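PDB 2RA8: WGR domain-containing protein from Bacteroides fragilis, which is of unknown function but joins an N-terminal WGR domain to a leucine-rich-repeat domain. Local coordinates for residues Trp146-Ser157 against Leu177-Leu185; Gly121-Val132 against Glu160-Met171. One frame throughout, in Å; residues are numbered along the deposited sequence.

In the fold
Both contacts lie in the leucine-rich-repeat domain and are partly buried, with centres about 13 Å apart. Contact 1 is at the parallel sheet, where strand 143-146 pairs with strand 176-180 and the following loops are tied by lysine, carbonyl and water contacts; its loop reaches the second subunit. Contact 2 belongs to the helical layer and packs helix 125-132 on helix 165-169, mostly through aliphatic side chains with one weak hydrogen bond; no other chain of the assembly touches it. Trp146 and Gln161 connect them: the indole of Trp146 reaches under helix 125-132, while Gln161 binds Gly181 and, weakly, Trp146. The centre of contact 2 lies about 21 Å from the centre of the chain, that of contact 1 about 13 Å.

Contact 1: residues Trp146-Ser157 against Leu177-Leu185; sequences WGDIDFEEQEIS and LKIKGTNNL
The indole of Trp146 is approached obliquely by Ile179 CG2, while Leu164 lies over one face of the ring. At the rim, Ile131 of helix 125-132 abuts the six-membered ring, Ile127 CG2 approaches CH2 from the side opposite Leu164, and NE1 gives a weak hydrogen bond to Gln161 OE1. With CG anti to the backbone N (chi1 -172°), the ring leaves the strand on the side facing the helices. The Trp146 backbone pairs with the strand on both sides of Ile179: Trp146 N donates to Lys178 O at 2.7 Å, and Lys180 N returns a bond to Trp146 O at 3.0 Å with an N-H...O angle of 162°. Ile179 CA adds a CA-H...O contact to the same carbonyl. This is the parallel ladder between successive turns of a leucine-rich-repeat solenoid, here strands 143-146 and 176-180.

Past Trp146 the two segments make no further backbone pairs, and the Lys180 side chain runs alongside the loop from Gly147 to Ile149. Its CB lies 3.2 Å from Gly147 O, and the extended chain carries NZ to Ile149 O in a weak 3.1 Å hydrogen bond. A water links NZ weakly to Phe151 N. The carboxylates of Asp148 and Asp150 lie near this ammonium group without touching it and would probably favour its positive charge, although Asp148 also forms a salt bridge with Lys82. Ile156 closes over the aliphatic part of the lysine, its CD1 3.8 Å from Lys180 CG, and its CG1 lies against Gly181 N. The loop tip at Glu153 faces the second subunit, whose Tyr29 is hydrogen-bonded to Glu153 O. Beyond Gly181, a second water spans the loops, donating to Ile156 O at 2.8 Å and accepting from Asn183 N at 3.0 Å.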
# COMPACT_ATOMS: atom_id res chain seq x y z
N TRP A 146 13.82 -11.84 7.39
CA TRP A 146 15.09 -11.17 7.14
C TRP A 146 15.08 -10.30 5.90
O TRP A 146 14.90 -10.79 4.79
CB TRP A 146 16.19 -12.25 7.00
CG TRP A 146 17.59 -11.70 6.93
CD1 TRP A 146 18.19 -11.12 5.85
CD2 TRP A 146 18.54 -11.66 8.00
NE1 TRP A 146 19.46 -10.72 6.19
CE2 TRP A 146 19.70 -11.03 7.50
CE3 TRP A 146 18.51 -12.08 9.34
CZ2 TRP A 146 20.84 -10.83 8.28
CZ3 TRP A 146 19.65 -11.87 10.12
CH2 TRP A 146 20.80 -11.25 9.59
N GLY A 147 15.28 -8.99 6.08
CA GLY A 147 15.31 -8.09 4.94
C GLY A 147 14.02 -7.33 4.63
O GLY A 147 13.73 -7.06 3.47
N ASP A 148 13.26 -6.96 5.66
CA ASP A 148 12.02 -6.25 5.44
C ASP A 148 12.34 -4.80 5.13
O ASP A 148 12.16 -3.91 5.96
CB ASP A 148 11.12 -6.37 6.66
CG ASP A 148 9.75 -5.75 6.45
OD1 ASP A 148 9.30 -5.66 5.29
OD2 ASP A 148 9.10 -5.37 7.45
N ILE A 149 12.85 -4.60 3.92
CA ILE A 149 13.27 -3.31 3.38
C ILE A 149 12.31 -2.87 2.30
O ILE A 149 12.21 -3.52 1.26
CB ILE A 149 14.66 -3.41 2.72
CG1 ILE A 149 15.61 -4.23 3.59
CG2 ILE A 149 15.19 -2.00 2.41
CD1 ILE A 149 15.76 -3.73 4.99
N ASP A 150 11.62 -1.76 2.52
CA ASP A 150 10.66 -1.24 1.55
C ASP A 150 11.28 -0.54 0.37
O ASP A 150 12.43 -0.11 0.42
CB ASP A 150 9.67 -0.29 2.23
CG ASP A 150 8.57 -1.02 2.98
OD1 ASP A 150 8.89 -1.91 3.80
OD2 ASP A 150 7.39 -0.69 2.76
N PHE A 151 10.50 -0.44 -0.70
CA PHE A 151 10.92 0.20 -1.95
C PHE A 151 11.56 1.56 -1.73
O PHE A 151 12.61 1.84 -2.29
CB PHE A 151 9.71 0.36 -2.88
CG PHE A 151 10.06 0.73 -4.30
CD1 PHE A 151 10.58 -0.22 -5.17
CD2 PHE A 151 9.86 2.03 -4.76
CE1 PHE A 151 10.88 0.12 -6.48
CE2 PHE A 151 10.16 2.36 -6.08
CZ PHE A 151 10.66 1.41 -6.93
N GLU A 152 10.92 2.40 -0.91
CA GLU A 152 11.41 3.74 -0.62
C GLU A 152 12.76 3.79 0.04
O GLU A 152 13.54 4.72 -0.18
CB GLU A 152 10.43 4.49 0.28
CG GLU A 152 9.45 5.38 -0.45
CD GLU A 152 8.82 6.40 0.48
OE1 GLU A 152 8.17 5.99 1.46
OE2 GLU A 152 8.99 7.61 0.23
N GLU A 153 13.03 2.80 0.88
CA GLU A 153 14.31 2.73 1.58
C GLU A 153 15.39 2.38 0.58
O GLU A 153 16.44 3.02 0.54
CB GLU A 153 14.22 1.69 2.70
CG GLU A 153 13.17 2.04 3.77
CD GLU A 153 13.05 0.99 4.86
OE1 GLU A 153 12.49 -0.09 4.60
OE2 GLU A 153 13.50 1.25 5.99
N GLN A 154 15.12 1.36 -0.23
CA GLN A 154 16.03 0.92 -1.27
C GLN A 154 15.37 -0.23 -2.02
O GLN A 154 14.76 -1.11 -1.41
CB GLN A 154 17.40 0.52 -0.66
CG GLN A 154 17.77 -0.95 -0.72
CD GLN A 154 19.04 -1.28 0.05
OE1 GLN A 154 19.15 -2.34 0.66
NE2 GLN A 154 20.02 -0.37 0.01
N GLU A 155 15.46 -0.21 -3.34
CA GLU A 155 14.85 -1.25 -4.17
C GLU A 155 15.38 -2.61 -3.84
O GLU A 155 16.54 -2.78 -3.47
CB GLU A 155 15.07 -0.97 -5.65
CG GLU A 155 14.33 0.25 -6.18
CD GLU A 155 14.20 0.21 -7.69
OE1 GLU A 155 14.84 1.03 -8.38
OE2 GLU A 155 13.46 -0.67 -8.19
N ILE A 156 14.52 -3.61 -4.01
CA ILE A 156 14.87 -4.99 -3.70
C ILE A 156 16.18 -5.44 -4.33
O ILE A 156 16.94 -6.19 -3.72
CB ILE A 156 13.70 -5.93 -4.09
CG1 ILE A 156 13.87 -7.29 -3.39
CG2 ILE A 156 13.65 -6.10 -5.61
CD1 ILE A 156 12.62 -8.16 -3.45
N SER A 157 16.48 -4.96 -5.53
CA SER A 157 17.71 -5.36 -6.21
C SER A 157 18.96 -4.77 -5.60
O SER A 157 20.07 -5.09 -6.03
CB SER A 157 17.65 -4.99 -7.71
OG SER A 157 17.40 -3.61 -7.91
N LEU A 177 10.45 -19.08 7.81
CA LEU A 177 11.55 -18.26 7.30
C LEU A 177 11.12 -17.48 6.09
O LEU A 177 10.61 -18.05 5.12
CB LEU A 177 12.73 -19.15 6.90
CG LEU A 177 14.18 -18.73 7.11
CD1 LEU A 177 15.00 -19.54 6.13
CD2 LEU A 177 14.42 -17.25 6.90
N LYS A 178 11.35 -16.18 6.14
CA LYS A 178 10.99 -15.29 5.05
C LYS A 178 12.17 -14.37 4.86
O LYS A 178 12.65 -13.76 5.81
CB LYS A 178 9.76 -14.49 5.45
CG LYS A 178 9.19 -13.57 4.39
CD LYS A 178 7.87 -13.01 4.92
CE LYS A 178 7.25 -12.01 3.99
NZ LYS A 178 5.96 -11.55 4.59
N ILE A 179 12.65 -14.29 3.61
CA ILE A 179 13.80 -13.47 3.25
C ILE A 179 13.47 -12.62 2.03
O ILE A 179 12.90 -13.11 1.05
CB ILE A 179 15.01 -14.36 2.90
CG1 ILE A 179 15.32 -15.35 4.04
CG2 ILE A 179 16.23 -13.48 2.62
CD1 ILE A 179 16.25 -16.47 3.59
N LYS A 180 13.83 -11.34 2.09
CA LYS A 180 13.58 -10.42 0.98
C LYS A 180 14.91 -9.84 0.58
O LYS A 180 15.61 -9.30 1.41
CB LYS A 180 12.62 -9.31 1.42
CG LYS A 180 12.34 -8.26 0.35
CD LYS A 180 11.29 -7.26 0.85
CE LYS A 180 11.07 -6.15 -0.17
NZ LYS A 180 9.94 -5.26 0.20
N GLY A 181 15.25 -9.94 -0.72
CA GLY A 181 16.52 -9.44 -1.21
C GLY A 181 17.40 -10.67 -1.39
O GLY A 181 17.49 -11.50 -0.49
N THR A 182 18.05 -10.81 -2.54
CA THR A 182 18.87 -12.00 -2.78
C THR A 182 20.30 -11.82 -3.24
O THR A 182 21.00 -12.80 -3.50
CB THR A 182 18.15 -12.93 -3.76
OG1 THR A 182 17.78 -12.18 -4.93
CG2 THR A 182 16.90 -13.52 -3.13
N ASN A 183 20.75 -10.57 -3.37
CA ASN A 183 22.13 -10.33 -3.79
C ASN A 183 23.12 -10.96 -2.81
O ASN A 183 23.15 -10.59 -1.63
CB ASN A 183 22.43 -8.82 -3.86
CG ASN A 183 21.70 -8.13 -5.01
OD1 ASN A 183 21.76 -6.90 -5.14
ND2 ASN A 183 21.03 -8.91 -5.85
N ASN A 184 23.93 -11.89 -3.30
CA ASN A 184 24.93 -12.57 -2.47
C ASN A 184 24.32 -13.33 -1.31
O ASN A 184 24.94 -13.47 -0.26
CB ASN A 184 25.93 -11.54 -1.91
CG ASN A 184 26.76 -10.88 -2.99
OD1 ASN A 184 27.03 -9.68 -2.94
ND2 ASN A 184 27.19 -11.67 -3.98
N LEU A 185 23.10 -13.82 -1.50
CA LEU A 185 22.42 -14.56 -0.45
C LEU A 185 22.71 -16.04 -0.52
O LEU A 185 22.90 -16.59 -1.60
CB LEU A 185 20.90 -14.35 -0.54
CG LEU A 185 20.02 -15.30 0.29
CD1 LEU A 185 20.26 -15.06 1.78
CD2 LEU A 185 18.55 -15.08 -0.04
O HOH W 1 8.06 -2.76 -0.89
O HOH W 2 18.79 -8.25 -3.44
O HOH W 3 16.53 -9.18 -5.09

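Contact 2: residues Gly121-Val132 against Glu160-Met171; sequences GEDCSDIADGIV and EQVDLSPVLDAM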
# COMPACT_ATOMS: atom_id res chain seq x y z
N GLY A 121 25.69 1.51 2.35
CA GLY A 121 25.82 0.45 1.36
C GLY A 121 26.42 -0.83 1.92
O GLY A 121 26.83 -1.71 1.16
N GLU A 122 26.46 -0.95 3.25
CA GLU A 122 27.02 -2.14 3.89
C GLU A 122 26.11 -3.34 3.70
O GLU A 122 24.91 -3.18 3.50
CB GLU A 122 27.17 -1.94 5.41
CG GLU A 122 27.61 -0.55 5.89
CD GLU A 122 26.44 0.41 6.12
OE1 GLU A 122 26.59 1.35 6.93
OE2 GLU A 122 25.38 0.24 5.48
N ASP A 123 26.67 -4.55 3.76
CA ASP A 123 25.82 -5.74 3.65
C ASP A 123 25.32 -5.96 5.05
O ASP A 123 25.54 -5.11 5.92
CB ASP A 123 26.60 -6.97 3.15
CG ASP A 123 27.90 -7.21 3.90
OD1 ASP A 123 27.99 -6.88 5.10
OD2 ASP A 123 28.84 -7.76 3.28
N CYS A 124 24.66 -7.07 5.33
CA CYS A 124 24.15 -7.28 6.68
C CYS A 124 25.03 -8.16 7.52
O CYS A 124 24.56 -8.87 8.41
CB CYS A 124 22.74 -7.87 6.61
SG CYS A 124 22.60 -9.30 5.53
N SER A 125 26.34 -8.10 7.26
CA SER A 125 27.32 -8.91 7.99
C SER A 125 27.33 -8.74 9.49
O SER A 125 27.50 -9.72 10.22
CB SER A 125 28.73 -8.61 7.47
OG SER A 125 29.25 -9.75 6.80
N ASP A 126 27.16 -7.51 9.96
CA ASP A 126 27.15 -7.23 11.39
C ASP A 126 26.02 -7.94 12.06
O ASP A 126 26.16 -8.45 13.18
CB ASP A 126 27.00 -5.72 11.65
CG ASP A 126 28.31 -4.98 11.55
OD1 ASP A 126 29.08 -5.25 10.61
OD2 ASP A 126 28.56 -4.12 12.42
N ILE A 127 24.87 -7.96 11.38
CA ILE A 127 23.67 -8.60 11.90
C ILE A 127 23.87 -10.10 11.93
O ILE A 127 23.62 -10.75 12.95
CB ILE A 127 22.46 -8.24 11.03
CG1 ILE A 127 22.44 -6.71 10.77
CG2 ILE A 127 21.18 -8.69 11.70
CD1 ILE A 127 22.37 -5.85 12.03
N ALA A 128 24.31 -10.67 10.82
CA ALA A 128 24.53 -12.11 10.78
C ALA A 128 25.56 -12.52 11.82
O ALA A 128 25.35 -13.49 12.56
CB ALA A 128 24.98 -12.54 9.40
N ASP A 129 26.67 -11.79 11.88
CA ASP A 129 27.74 -12.07 12.82
C ASP A 129 27.28 -11.88 14.24
O ASP A 129 27.55 -12.72 15.11
CB ASP A 129 28.94 -11.16 12.56
CG ASP A 129 29.73 -11.55 11.32
OD1 ASP A 129 29.09 -11.90 10.30
OD2 ASP A 129 30.97 -11.51 11.36
N GLY A 130 26.57 -10.78 14.48
CA GLY A 130 26.06 -10.50 15.81
C GLY A 130 25.18 -11.63 16.32
O GLY A 130 25.31 -12.05 17.48
N ILE A 131 24.29 -12.13 15.48
CA ILE A 131 23.40 -13.22 15.89
C ILE A 131 24.19 -14.48 16.16
O ILE A 131 24.02 -15.12 17.20
CB ILE A 131 22.31 -13.50 14.81
CG1 ILE A 131 21.28 -12.36 14.80
CG2 ILE A 131 21.63 -14.83 15.09
CD1 ILE A 131 20.33 -12.38 13.59
N VAL A 132 25.08 -14.84 15.24
CA VAL A 132 25.90 -16.03 15.39
C VAL A 132 26.70 -16.01 16.68
O VAL A 132 26.90 -17.05 17.31
CB VAL A 132 26.86 -16.21 14.17
CG1 VAL A 132 27.84 -17.36 14.40
CG2 VAL A 132 26.04 -16.47 12.92
N GLU A 160 21.71 -5.96 0.06
CA GLU A 160 22.94 -6.74 0.12
C GLU A 160 22.92 -7.77 1.23
O GLU A 160 23.11 -7.44 2.40
CB GLU A 160 24.16 -5.82 0.31
CG GLU A 160 24.39 -4.85 -0.84
CD GLU A 160 24.38 -5.54 -2.18
OE1 GLU A 160 25.08 -6.57 -2.33
OE2 GLU A 160 23.66 -5.07 -3.09
N GLN A 161 22.71 -9.02 0.85
CA GLN A 161 22.67 -10.11 1.82
C GLN A 161 24.03 -10.73 2.03
O GLN A 161 25.03 -10.26 1.49
CB GLN A 161 21.67 -11.18 1.34
CG GLN A 161 20.27 -10.64 1.09
CD GLN A 161 19.54 -10.26 2.37
OE1 GLN A 161 20.16 -9.87 3.36
NE2 GLN A 161 18.21 -10.38 2.36
N VAL A 162 24.07 -11.79 2.84
CA VAL A 162 25.31 -12.50 3.13
C VAL A 162 24.94 -13.95 3.28
O VAL A 162 23.78 -14.31 3.07
CB VAL A 162 25.95 -12.02 4.45
CG1 VAL A 162 26.39 -10.57 4.34
CG2 VAL A 162 24.96 -12.19 5.59
N ASP A 163 25.89 -14.79 3.62
CA ASP A 163 25.58 -16.20 3.83
C ASP A 163 24.80 -16.26 5.13
O ASP A 163 25.33 -15.92 6.19
CB ASP A 163 26.86 -17.01 3.94
CG ASP A 163 26.61 -18.45 4.35
OD1 ASP A 163 25.51 -18.97 4.09
OD2 ASP A 163 27.53 -19.06 4.93
N LEU A 164 23.53 -16.65 5.07
CA LEU A 164 22.74 -16.72 6.29
C LEU A 164 22.69 -18.10 6.91
O LEU A 164 21.99 -18.32 7.89
CB LEU A 164 21.30 -16.24 6.04
CG LEU A 164 21.05 -14.77 5.64
CD1 LEU A 164 19.53 -14.52 5.59
CD2 LEU A 164 21.69 -13.84 6.64
N SER A 165 23.43 -19.05 6.35
CA SER A 165 23.41 -20.39 6.92
C SER A 165 23.81 -20.40 8.39
O SER A 165 23.25 -21.15 9.19
CB SER A 165 24.32 -21.34 6.14
OG SER A 165 24.24 -22.66 6.66
N PRO A 166 24.78 -19.55 8.78
CA PRO A 166 25.16 -19.55 10.20
C PRO A 166 24.09 -18.99 11.10
O PRO A 166 23.98 -19.38 12.26
CB PRO A 166 26.43 -18.70 10.21
CG PRO A 166 27.02 -18.97 8.87
CD PRO A 166 25.81 -18.88 7.97
N VAL A 167 23.29 -18.07 10.56
CA VAL A 167 22.21 -17.46 11.32
C VAL A 167 21.11 -18.47 11.51
O VAL A 167 20.55 -18.58 12.60
CB VAL A 167 21.65 -16.21 10.59
CG1 VAL A 167 20.40 -15.70 11.29
CG2 VAL A 167 22.71 -15.11 10.57
N LEU A 168 20.80 -19.22 10.46
CA LEU A 168 19.77 -20.24 10.55
C LEU A 168 20.23 -21.33 11.51
O LEU A 168 19.41 -21.94 12.21
CB LEU A 168 19.47 -20.83 9.17
CG LEU A 168 18.98 -19.82 8.11
CD1 LEU A 168 18.72 -20.55 6.80
CD2 LEU A 168 17.71 -19.11 8.58
N ASP A 169 21.54 -21.59 11.56
CA ASP A 169 22.07 -22.62 12.46
C ASP A 169 21.94 -22.20 13.91
O ASP A 169 21.81 -23.06 14.79
CB ASP A 169 23.55 -22.92 12.16
CG ASP A 169 23.75 -23.57 10.79
OD1 ASP A 169 22.77 -24.05 10.19
OD2 ASP A 169 24.91 -23.60 10.33
N ALA A 170 21.98 -20.90 14.17
CA ALA A 170 21.84 -20.35 15.53
C ALA A 170 20.38 -20.28 15.99
O ALA A 170 20.09 -19.94 17.14
CB ALA A 170 22.49 -18.95 15.60
N MSE A 171 19.44 -20.59 15.10
CA MSE A 171 18.02 -20.57 15.43
C MSE A 171 17.42 -21.89 15.08
O MSE A 171 16.68 -22.02 14.11
CB MSE A 171 17.33 -19.45 14.65
CG MSE A 171 17.87 -18.09 15.00
SE MSE A 171 16.80 -16.63 14.23
CE MSE A 171 18.19 -15.35 13.94
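Val162 straddles the start of helix 125-132, laying CG1 across the side chain of Asp123, 3.7 Å from its CG, and pressing CG2 against Cys124 SG and Ala128 CB. With CG1 anti to the carbonyl carbon (chi1 -65°), CG2 falls between the backbone N and the carbonyl carbon. In the helical layer that flanks the parallel sheet of the leucine-rich-repeat domain, helices 125-132 and 165-169 pack side by side: their axes approach to 8.8 Å and are inclined by 33°, running in broadly the same direction.

Asp123 shapes the entry to the first helix by an Asx turn, its OD1 accepting from Ser125 N at 3.0 Å from above the carboxylate plane, with Cys124 at the N-cap. Cys124 N also makes a weak 3.3 Å hydrogen bond to Glu160 O. The second helix begins comparably, with Asp163 OD1 capping Ser165 N.

Farther along, Val167 divides its methyls between two neighbours: CG2 lies 3.6 Å from Ala128 CB, and CG1 meets Ile131 CD1. The selenomethionine Met171 bends at its last torsion and brings CE to 3.7 Å from Ile131 CG2, at roughly a right angle to that side chain. Ile131 also touches Met97 of helix 96-102 and Phe138 of helix 135-138. At the end of helix 125-132, Val132 CG2 rests 3.5 Å from Pro166 CB.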